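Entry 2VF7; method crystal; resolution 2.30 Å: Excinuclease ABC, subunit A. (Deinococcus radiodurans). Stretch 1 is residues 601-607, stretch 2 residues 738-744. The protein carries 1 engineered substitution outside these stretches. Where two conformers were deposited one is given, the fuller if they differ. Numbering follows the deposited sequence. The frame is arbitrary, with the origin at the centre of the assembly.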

# COMPACT_ATOMS: atom_id res chain seq x y z
N ASN A 601 13.98 27.47 -1.92
CA ASN A 601 13.12 28.40 -1.22
C ASN A 601 13.23 29.83 -1.81
O ASN A 601 14.10 30.08 -2.66
CB ASN A 601 13.36 28.32 0.31
CG ASN A 601 14.84 28.47 0.70
OD1 ASN A 601 15.30 27.83 1.63
ND2 ASN A 601 15.57 29.32 0.01
N MET A 602 12.34 30.74 -1.42
CA MET A 602 12.45 32.14 -1.86
C MET A 602 13.85 32.69 -1.60
O MET A 602 14.44 33.35 -2.46
CB MET A 602 11.49 33.05 -1.10
CG MET A 602 10.12 33.24 -1.71
SD MET A 602 9.00 33.83 -0.41
CE MET A 602 7.86 34.77 -1.39
N ALA A 603 14.35 32.42 -0.39
CA ALA A 603 15.59 33.04 0.11
C ALA A 603 16.75 32.88 -0.86
O ALA A 603 17.59 33.76 -1.03
CB ALA A 603 15.98 32.44 1.44
N THR A 604 16.77 31.73 -1.49
CA THR A 604 17.89 31.32 -2.30
C THR A 604 17.59 31.51 -3.79
O THR A 604 18.51 31.69 -4.57
CB THR A 604 18.22 29.88 -1.91
OG1 THR A 604 19.62 29.66 -2.09
CG2 THR A 604 17.34 28.84 -2.64
N TYR A 605 16.29 31.51 -4.17
CA TYR A 605 15.85 31.74 -5.55
C TYR A 605 15.93 33.24 -5.95
O TYR A 605 16.15 33.57 -7.13
CB TYR A 605 14.41 31.21 -5.78
CG TYR A 605 14.03 31.17 -7.27
CD1 TYR A 605 14.31 30.04 -8.06
CD2 TYR A 605 13.44 32.28 -7.90
CE1 TYR A 605 13.98 30.02 -9.42
CE2 TYR A 605 13.14 32.26 -9.25
CZ TYR A 605 13.41 31.13 -10.00
OH TYR A 605 13.10 31.10 -11.35
N THR A 606 15.70 34.11 -4.97
CA THR A 606 15.79 35.55 -5.18
C THR A 606 17.25 36.00 -5.23
O THR A 606 17.60 36.95 -5.93
CB THR A 606 15.03 36.33 -4.11
OG1 THR A 606 15.49 35.92 -2.83
CG2 THR A 606 13.55 36.08 -4.20
N GLY A 607 18.10 35.30 -4.49
CA GLY A 607 19.53 35.56 -4.48
C GLY A 607 19.92 36.31 -3.23
O GLY A 607 21.08 36.63 -3.02
N ARG A 738 4.51 33.85 -9.07
CA ARG A 738 4.72 35.19 -8.54
C ARG A 738 6.11 35.42 -7.94
O ARG A 738 6.58 36.54 -7.93
CB ARG A 738 3.63 35.53 -7.51
CG ARG A 738 2.24 35.75 -8.11
CD ARG A 738 1.23 36.09 -7.03
NE ARG A 738 0.69 34.91 -6.34
CZ ARG A 738 0.10 34.94 -5.14
NH1 ARG A 738 -0.04 36.08 -4.46
NH2 ARG A 738 -0.38 33.81 -4.61
N ILE A 739 6.76 34.38 -7.44
CA ILE A 739 8.15 34.47 -6.95
C ILE A 739 9.11 34.73 -8.12
O ILE A 739 10.01 35.58 -8.04
CB ILE A 739 8.58 33.18 -6.17
CG1 ILE A 739 7.60 32.86 -5.04
CG2 ILE A 739 10.00 33.28 -5.63
CD1 ILE A 739 8.00 31.65 -4.20
N LYS A 740 8.88 34.01 -9.22
CA LYS A 740 9.69 34.12 -10.44
C LYS A 740 9.52 35.48 -11.06
O LYS A 740 10.48 36.05 -11.58
CB LYS A 740 9.25 33.08 -11.47
CG LYS A 740 9.63 31.64 -11.15
CD LYS A 740 8.79 30.74 -12.02
CE LYS A 740 8.77 29.34 -11.52
NZ LYS A 740 9.79 28.53 -12.21
N LEU A 741 8.29 35.98 -11.04
CA LEU A 741 7.96 37.32 -11.51
C LEU A 741 8.67 38.40 -10.71
O LEU A 741 9.21 39.32 -11.30
CB LEU A 741 6.45 37.54 -11.45
CG LEU A 741 5.81 38.76 -12.12
CD1 LEU A 741 6.30 38.92 -13.56
CD2 LEU A 741 4.28 38.67 -12.06
N ALA A 742 8.66 38.28 -9.39
CA ALA A 742 9.25 39.29 -8.51
C ALA A 742 10.76 39.35 -8.68
O ALA A 742 11.37 40.43 -8.63
CB ALA A 742 8.89 39.04 -7.06
N THR A 743 11.36 38.18 -8.92
CA THR A 743 12.78 38.06 -9.23
C THR A 743 13.12 38.84 -10.49
O THR A 743 14.20 39.42 -10.60
CB THR A 743 13.21 36.58 -9.37
OG1 THR A 743 12.70 35.83 -8.26
CG2 THR A 743 14.72 36.44 -9.37
N GLU A 744 12.18 38.88 -11.43
CA GLU A 744 12.34 39.63 -12.69
C GLU A 744 11.74 41.04 -12.70
O GLU A 744 11.81 41.73 -13.71
CB GLU A 744 11.74 38.84 -13.86
CG GLU A 744 12.53 37.61 -14.25
CD GLU A 744 13.94 37.94 -14.64
OE1 GLU A 744 14.15 38.98 -15.32
OE2 GLU A 744 14.84 37.16 -14.28

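Helices distant in sequence often pack without a single hydrogen bond between them, with some side-chain hydroxyls bonded to their own backbone, so that van der Waals contact does most of the work. Residues 601-607 and 738-744 of excinuclease ABC, subunit A, illustrate the principle on a small scale: 316 Å² is buried, both sides summed, and no hydrogen bond crosses. The backbones approach most closely at Thr-606 and Thr-743, whose CA atoms lie 5.6 Å apart, and stand wider at Met-602 and Ile-739, where the CA-CA distance is 7.1 Å.

Three residues cover most of the surface. Tyr-605, the largest contributor, points its CA-to-CB bond toward the second helix and, with chi1 in the t well, spans residues one turn apart. Its CD2 lies 4.2 Å from CG2 of Ile-739, an apolar contact, and 3.6 Å from OG1 of Thr-743, which sits at the ring edge near its plane. Further out, the phenol OH comes within 3.5 Å of CG of Lys-740, a van der Waals contact with the aliphatic part of a chain whose NZ is hydrogen-bonded elsewhere in the structure.

Ile-739 also points toward the first stretch. Its extended chi2 carries CD1 to 3.6 Å from CG of Met-602; although the methionine leaves its backbone sideways, its end comes nearer, so that two apolar side chains meet where the backbones stand wider.

Thr-743 shows how a polar residue can serve in such a contact. Its OG1 donates to the carbonyl O of Ile-739 at 2.7 Å, satisfying the hydroxyl's proton within its own helix. Within the other stretch, Thr-606 OG1 donates to O of Met-602 at 2.8 Å. Both hydroxyls bond within their own stretches, and the threonines meet by packing, CG2 of Thr-606 lying 4.2 Å from OG1 of Thr-743 where the backbones are closest.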